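Local coordinates for protein phosphoribosyltransferase (Thermus thermophilus, PDB 1WD5) that is of unknown function but is probably a type I phosphoribosyltransferase, an enzyme that transfers a phosphoribosyl group, at residues 150-163 and 170-182. Residues are numbered along the deposited sequence; the frame is centred on the assembly and turned at random.
Sequences RVVVAVPVASPEAV and AEVVALSVPQDFA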
ATOM      1  N   ARG A 150      11.775  -9.118   4.094  1.00 20.70           N
ATOM      2  CA  ARG A 150      11.706  -7.904   4.890  1.00 19.81           C
ATOM      3  C   ARG A 150      10.624  -6.987   4.328  1.00 20.14           C
ATOM      4  O   ARG A 150      10.385  -6.960   3.117  1.00 18.33           O
ATOM      5  CB  ARG A 150      13.063  -7.207   4.842  1.00 21.09           C
ATOM      6  CG  ARG A 150      13.149  -5.900   5.596  1.00 23.35           C
ATOM      7  CD  ARG A 150      14.520  -5.278   5.386  1.00 23.49           C
ATOM      8  NE  ARG A 150      14.663  -4.002   6.077  1.00 24.13           N
ATOM      9  CZ  ARG A 150      15.757  -3.249   6.027  1.00 25.11           C
ATOM     10  NH1 ARG A 150      16.803  -3.647   5.314  1.00 22.69           N
ATOM     11  NH2 ARG A 150      15.806  -2.102   6.690  1.00 23.71           N
ATOM     12  N   VAL A 151       9.968  -6.241   5.210  1.00 18.80           N
ATOM     13  CA  VAL A 151       8.920  -5.322   4.793  1.00 17.71           C
ATOM     14  C   VAL A 151       9.174  -3.936   5.374  1.00 19.03           C
ATOM     15  O   VAL A 151       9.441  -3.787   6.572  1.00 18.36           O
ATOM     16  CB  VAL A 151       7.524  -5.814   5.249  1.00 17.12           C
ATOM     17  CG1 VAL A 151       6.443  -4.887   4.716  1.00 16.07           C
ATOM     18  CG2 VAL A 151       7.291  -7.236   4.760  1.00 14.03           C
ATOM     19  N   VAL A 152       9.108  -2.925   4.514  1.00 17.51           N
ATOM     20  CA  VAL A 152       9.313  -1.546   4.932  1.00 15.78           C
ATOM     21  C   VAL A 152       8.193  -0.678   4.393  1.00 15.63           C
ATOM     22  O   VAL A 152       7.887  -0.719   3.199  1.00 17.11           O
ATOM     23  CB  VAL A 152      10.646  -0.972   4.400  1.00 16.35           C
ATOM     24  CG1 VAL A 152      10.764   0.499   4.780  1.00 15.79           C
ATOM     25  CG2 VAL A 152      11.820  -1.755   4.956  1.00 16.77           C
ATOM     26  N   VAL A 153       7.573   0.099   5.272  1.00 15.00           N
ATOM     27  CA  VAL A 153       6.512   1.010   4.861  1.00 13.28           C
ATOM     28  C   VAL A 153       7.179   2.356   4.596  1.00 14.60           C
ATOM     29  O   VAL A 153       7.836   2.909   5.479  1.00 14.16           O
ATOM     30  CB  VAL A 153       5.459   1.188   5.969  1.00 14.67           C
ATOM     31  CG1 VAL A 153       4.516   2.332   5.613  1.00 12.69           C
ATOM     32  CG2 VAL A 153       4.677  -0.108   6.149  1.00 13.97           C
ATOM     33  N   ALA A 154       7.014   2.882   3.386  1.00 13.88           N
ATOM     34  CA  ALA A 154       7.627   4.158   3.034  1.00 13.37           C
ATOM     35  C   ALA A 154       6.599   5.137   2.474  1.00 13.61           C
ATOM     36  O   ALA A 154       5.921   4.842   1.486  1.00 13.68           O
ATOM     37  CB  ALA A 154       8.747   3.932   2.026  1.00 13.20           C
ATOM     38  N   VAL A 155       6.498   6.306   3.104  1.00 11.96           N
ATOM     39  CA  VAL A 155       5.539   7.323   2.684  1.00 13.83           C
ATOM     40  C   VAL A 155       6.082   8.746   2.802  1.00 13.58           C
ATOM     41  O   VAL A 155       6.794   9.073   3.747  1.00 15.23           O
ATOM     42  CB  VAL A 155       4.256   7.237   3.530  1.00 14.56           C
ATOM     43  CG1 VAL A 155       3.607   5.872   3.358  1.00 15.99           C
ATOM     44  CG2 VAL A 155       4.596   7.470   4.999  1.00 16.32           C
ATOM     45  N   PRO A 156       5.743   9.613   1.838  1.00 13.71           N
ATOM     46  CA  PRO A 156       6.194  11.007   1.842  1.00 14.90           C
ATOM     47  C   PRO A 156       5.689  11.785   3.060  1.00 14.88           C
ATOM     48  O   PRO A 156       6.441  12.530   3.677  1.00 15.89           O
ATOM     49  CB  PRO A 156       5.620  11.558   0.540  1.00 14.14           C
ATOM     50  CG  PRO A 156       5.616  10.356  -0.354  1.00 13.69           C
ATOM     51  CD  PRO A 156       5.072   9.289   0.569  1.00 14.15           C
ATOM     52  N   VAL A 157       4.414  11.615   3.398  1.00 15.87           N
ATOM     53  CA  VAL A 157       3.837  12.318   4.541  1.00 15.18           C
ATOM     54  C   VAL A 157       2.824  11.453   5.281  1.00 16.18           C
ATOM     55  O   VAL A 157       2.107  10.665   4.669  1.00 15.43           O
ATOM     56  CB  VAL A 157       3.152  13.627   4.100  1.00 15.00           C
ATOM     57  CG1 VAL A 157       1.934  13.321   3.248  1.00 15.31           C
ATOM     58  CG2 VAL A 157       2.756  14.442   5.326  1.00 16.44           C
ATOM     59  N   ALA A 158       2.767  11.599   6.602  1.00 16.89           N
ATOM     60  CA  ALA A 158       1.842  10.812   7.412  1.00 18.20           C
ATOM     61  C   ALA A 158       1.412  11.532   8.689  1.00 18.65           C
ATOM     62  O   ALA A 158       2.122  12.403   9.193  1.00 19.18           O
ATOM     63  CB  ALA A 158       2.484   9.476   7.769  1.00 17.04           C
ATOM     64  N   SER A 159       0.246  11.161   9.210  1.00 17.73           N
ATOM     65  CA  SER A 159      -0.251  11.762  10.439  1.00 19.44           C
ATOM     66  C   SER A 159       0.400  11.028  11.600  1.00 19.33           C
ATOM     67  O   SER A 159       0.801   9.875  11.464  1.00 20.70           O
ATOM     68  CB  SER A 159      -1.766  11.603  10.547  1.00 19.95           C
ATOM     69  OG  SER A 159      -2.106  10.246  10.786  1.00 20.42           O
ATOM     70  N   PRO A 160       0.528  11.688  12.758  1.00 21.60           N
ATOM     71  CA  PRO A 160       1.141  11.031  13.916  1.00 21.32           C
ATOM     72  C   PRO A 160       0.434   9.714  14.235  1.00 21.85           C
ATOM     73  O   PRO A 160       1.071   8.697  14.510  1.00 22.60           O
ATOM     74  CB  PRO A 160       0.963  12.062  15.023  1.00 23.00           C
ATOM     75  CG  PRO A 160       1.079  13.358  14.275  1.00 23.35           C
ATOM     76  CD  PRO A 160       0.236  13.103  13.048  1.00 20.13           C
ATOM     77  N   GLU A 161      -0.891   9.743  14.180  1.00 22.82           N
ATOM     78  CA  GLU A 161      -1.711   8.570  14.470  1.00 23.62           C
ATOM     79  C   GLU A 161      -1.381   7.401  13.545  1.00 21.84           C
ATOM     80  O   GLU A 161      -1.164   6.279  13.998  1.00 21.07           O
ATOM     81  CB  GLU A 161      -3.194   8.911  14.320  1.00 26.92           C
ATOM     82  CG  GLU A 161      -3.646  10.185  15.027  1.00 35.31           C
ATOM     83  CD  GLU A 161      -3.170  11.458  14.334  1.00 39.14           C
ATOM     84  OE1 GLU A 161      -1.994  11.838  14.506  1.00 42.04           O
ATOM     85  OE2 GLU A 161      -3.977  12.077  13.605  1.00 43.26           O
ATOM     86  N   ALA A 162      -1.352   7.674  12.245  1.00 20.04           N
ATOM     87  CA  ALA A 162      -1.058   6.647  11.253  1.00 18.15           C
ATOM     88  C   ALA A 162       0.308   6.017  11.503  1.00 17.06           C
ATOM     89  O   ALA A 162       0.465   4.798  11.445  1.00 16.83           O
ATOM     90  CB  ALA A 162      -1.110   7.247   9.853  1.00 17.57           C
ATOM     91  N   VAL A 163       1.300   6.853  11.781  1.00 17.23           N
ATOM     92  CA  VAL A 163       2.645   6.360  12.034  1.00 18.70           C
ATOM     93  C   VAL A 163       2.668   5.359  13.183  1.00 19.78           C
ATOM     94  O   VAL A 163       3.253   4.284  13.069  1.00 18.22           O
ATOM     95  CB  VAL A 163       3.612   7.522  12.358  1.00 19.90           C
ATOM     96  CG1 VAL A 163       4.969   6.973  12.773  1.00 19.55           C
ATOM     97  CG2 VAL A 163       3.761   8.424  11.139  1.00 18.01           C
ATOM     98  N   ALA A 170       5.602  -2.588  11.583  1.00 16.40           N
ATOM     99  CA  ALA A 170       6.725  -2.678  10.660  1.00 16.40           C
ATOM    100  C   ALA A 170       7.613  -1.455  10.686  1.00 15.23           C
ATOM    101  O   ALA A 170       7.261  -0.433  11.265  1.00 15.59           O
ATOM    102  CB  ALA A 170       6.208  -2.899   9.242  1.00 15.85           C
ATOM    103  N   GLU A 171       8.774  -1.571  10.056  1.00 17.79           N
ATOM    104  CA  GLU A 171       9.689  -0.448   9.977  1.00 18.99           C
ATOM    105  C   GLU A 171       8.981   0.581   9.104  1.00 18.61           C
ATOM    106  O   GLU A 171       8.398   0.238   8.072  1.00 18.81           O
ATOM    107  CB  GLU A 171      11.005  -0.861   9.318  1.00 21.86           C
ATOM    108  CG  GLU A 171      12.087   0.203   9.429  1.00 27.13           C
ATOM    109  CD  GLU A 171      13.341  -0.142   8.653  1.00 29.51           C
ATOM    110  OE1 GLU A 171      13.719  -1.333   8.607  1.00 29.50           O
ATOM    111  OE2 GLU A 171      13.959   0.785   8.095  1.00 35.08           O
ATOM    112  N   VAL A 172       9.011   1.834   9.530  1.00 16.97           N
ATOM    113  CA  VAL A 172       8.363   2.895   8.780  1.00 16.58           C
ATOM    114  C   VAL A 172       9.335   4.004   8.424  1.00 17.75           C
ATOM    115  O   VAL A 172      10.121   4.449   9.264  1.00 17.33           O
ATOM    116  CB  VAL A 172       7.203   3.523   9.579  1.00 16.50           C
ATOM    117  CG1 VAL A 172       6.699   4.770   8.867  1.00 15.92           C
ATOM    118  CG2 VAL A 172       6.071   2.512   9.739  1.00 17.02           C
ATOM    119  N   VAL A 173       9.277   4.436   7.170  1.00 16.65           N
ATOM    120  CA  VAL A 173      10.110   5.521   6.682  1.00 17.88           C
ATOM    121  C   VAL A 173       9.154   6.605   6.196  1.00 19.03           C
ATOM    122  O   VAL A 173       8.492   6.445   5.171  1.00 20.86           O
ATOM    123  CB  VAL A 173      11.010   5.068   5.513  1.00 17.72           C
ATOM    124  CG1 VAL A 173      11.777   6.257   4.956  1.00 17.84           C
ATOM    125  CG2 VAL A 173      11.984   4.002   5.996  1.00 18.89           C
ATOM    126  N   ALA A 174       9.069   7.695   6.951  1.00 18.63           N
ATOM    127  CA  ALA A 174       8.190   8.806   6.603  1.00 19.34           C
ATOM    128  C   ALA A 174       9.030  10.070   6.515  1.00 19.88           C
ATOM    129  O   ALA A 174       9.780  10.383   7.437  1.00 20.63           O
ATOM    130  CB  ALA A 174       7.104   8.966   7.660  1.00 18.36           C
ATOM    131  N   LEU A 175       8.905  10.793   5.405  1.00 19.63           N
ATOM    132  CA  LEU A 175       9.674  12.015   5.199  1.00 20.00           C
ATOM    133  C   LEU A 175       9.187  13.150   6.085  1.00 20.60           C
ATOM    134  O   LEU A 175       9.973  13.986   6.533  1.00 20.58           O
ATOM    135  CB  LEU A 175       9.596  12.452   3.735  1.00 19.01           C
ATOM    136  CG  LEU A 175      10.108  11.461   2.690  1.00 18.41           C
ATOM    137  CD1 LEU A 175      10.015  12.096   1.302  1.00 16.38           C
ATOM    138  CD2 LEU A 175      11.542  11.076   3.011  1.00 19.15           C
ATOM    139  N   SER A 176       7.885  13.172   6.337  1.00 20.43           N
ATOM    140  CA  SER A 176       7.285  14.214   7.153  1.00 21.43           C
ATOM    141  C   SER A 176       6.090  13.687   7.935  1.00 21.01           C
ATOM    142  O   SER A 176       5.262  12.946   7.402  1.00 20.00           O
ATOM    143  CB  SER A 176       6.848  15.377   6.260  1.00 21.23           C
ATOM    144  OG  SER A 176       5.974  16.249   6.955  1.00 26.47           O
ATOM    145  N   VAL A 177       6.019  14.075   9.203  1.00 21.94           N
ATOM    146  CA  VAL A 177       4.934  13.675  10.088  1.00 22.98           C
ATOM    147  C   VAL A 177       4.479  14.931  10.824  1.00 25.60           C
ATOM    148  O   VAL A 177       4.787  15.120  12.001  1.00 27.04           O
ATOM    149  CB  VAL A 177       5.412  12.635  11.117  1.00 22.22           C
ATOM    150  CG1 VAL A 177       4.250  12.197  12.001  1.00 20.29           C
ATOM    151  CG2 VAL A 177       6.020  11.440  10.397  1.00 22.47           C
ATOM    152  N   PRO A 178       3.747  15.814  10.131  1.00 26.10           N
ATOM    153  CA  PRO A 178       3.260  17.061  10.725  1.00 28.50           C
ATOM    154  C   PRO A 178       2.295  16.885  11.894  1.00 30.46           C
ATOM    155  O   PRO A 178       1.282  16.197  11.778  1.00 29.54           O
ATOM    156  CB  PRO A 178       2.618  17.778   9.537  1.00 28.23           C
ATOM    157  CG  PRO A 178       2.134  16.644   8.681  1.00 27.38           C
ATOM    158  CD  PRO A 178       3.291  15.681   8.736  1.00 26.61           C
ATOM    159  N   GLN A 179       2.625  17.516  13.019  1.00 32.77           N
ATOM    160  CA  GLN A 179       1.798  17.456  14.222  1.00 35.45           C
ATOM    161  C   GLN A 179       0.404  18.014  13.967  1.00 35.38           C
ATOM    162  O   GLN A 179      -0.523  17.757  14.730  1.00 36.79           O
ATOM    163  CB  GLN A 179       2.456  18.244  15.358  1.00 37.97           C
ATOM    164  CG  GLN A 179       3.567  17.503  16.080  1.00 42.30           C
ATOM    165  CD  GLN A 179       3.044  16.363  16.941  1.00 45.87           C
ATOM    166  OE1 GLN A 179       2.496  15.385  16.434  1.00 47.43           O
ATOM    167  NE2 GLN A 179       3.208  16.491  18.254  1.00 47.38           N
ATOM    168  N   ASP A 180       0.263  18.781  12.891  1.00 35.39           N
ATOM    169  CA  ASP A 180      -1.019  19.376  12.536  1.00 35.54           C
ATOM    170  C   ASP A 180      -1.486  18.875  11.173  1.00 34.66           C
ATOM    171  O   ASP A 180      -2.039  19.631  10.370  1.00 33.97           O
ATOM    172  CB  ASP A 180      -0.901  20.904  12.528  1.00 37.80           C
ATOM    173  CG  ASP A 180       0.167  21.404  11.572  1.00 40.38           C
ATOM    174  OD1 ASP A 180       1.313  20.910  11.640  1.00 40.69           O
ATOM    175  OD2 ASP A 180      -0.140  22.300  10.756  1.00 43.20           O
ATOM    176  N   PHE A 181      -1.268  17.587  10.929  1.00 33.33           N
ATOM    177  CA  PHE A 181      -1.646  16.956   9.670  1.00 31.23           C
ATOM    178  C   PHE A 181      -3.032  17.378   9.210  1.00 31.59           C
ATOM    179  O   PHE A 181      -4.009  17.228   9.938  1.00 32.88           O
ATOM    180  CB  PHE A 181      -1.620  15.435   9.808  1.00 28.86           C
ATOM    181  CG  PHE A 181      -1.889  14.703   8.523  1.00 25.58           C
ATOM    182  CD1 PHE A 181      -0.863  14.470   7.611  1.00 24.04           C
ATOM    183  CD2 PHE A 181      -3.171  14.256   8.218  1.00 23.42           C
ATOM    184  CE1 PHE A 181      -1.113  13.799   6.414  1.00 23.53           C
ATOM    185  CE2 PHE A 181      -3.431  13.585   7.025  1.00 19.66           C
ATOM    186  CZ  PHE A 181      -2.403  13.357   6.124  1.00 23.29           C
ATOM    187  N   ALA A 182      -3.110  17.900   7.992  1.00 30.81           N
ATOM    188  CA  ALA A 182      -4.380  18.326   7.426  1.00 29.71           C
ATOM    189  C   ALA A 182      -4.923  17.187   6.570  1.00 28.60           C
ATOM    190  O   ALA A 182      -5.715  16.369   7.031  1.00 29.87           O
ATOM    191  CB  ALA A 182      -4.174  19.571   6.576  1.00 30.32           C
TER
HETATM  192  O   HOH W   1      12.756  -3.461   7.751  1.00 35.71           O
HETATM  193  O   HOH W   2       9.413  -4.336   9.104  1.00 26.35           O
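Val-153 and Val-155 of strand 150-155 pair in parallel with strand 171-174, the two axes 4.7 Å apart at closest approach and inclined by 20°. Val-153 N donates to Glu-171 O and Val-153 O accepts from Val-173 N (2.7 Å); Val-155 N donates to Val-173 O, and Val-155 O accepts a longer bond from Leu-175 N. Both chains turn a corner together at Pro-156 and Leu-175, where the Leu-175 side chain lies against the Pro-156 carbonyl; beyond it a backbone bond from Ala-158 N to Ser-176 O (2.9 Å) still ties them. At the start of the pairing the strands stand farther apart, and a water bridges Val-151 O and Glu-171 N. Beside it, the extended side chains of Arg-150 and Glu-171 converge in a salt bridge: NH2 meets the syn lone pair of OE1 at 2.9 Å, within the guanidinium plane, although the carboxylate is turned 37° from that plane. A second water links Arg-150 NE to the same oxygen. Along the strands, Val-152 CG1 touches Val-173 CG2 on one side of the sheet, while Val-153 CB meets Val-172 CG2 (4.0 Å) on the other. Beyond the corner, Phe-181 lays one ring face over Ser-159 CB, a CH-pi contact 4.1 Å from the centroid, and Val-157 CG2 approaches the ring edge. Ser-159 OG, set between its own backbone N and carbonyl carbon (chi1 70°), has its strongest partner in Ala-131 O and, as N-cap, accepts from Ala-162 N. Val-163 CG2 rests on Val-177 CG2 (3.8 Å). Helix 160-167 links strand 150-155 to the outermost strand 171-174 as a beta-alpha-beta crossover, consistent with the type I phosphoribosyltransferase fold; strand 122-126 flanks 150-155, helix 134-144 packs on Val-151 and Val-153, and helix 6-17 touches Ala-154, Pro-156 and Leu-175.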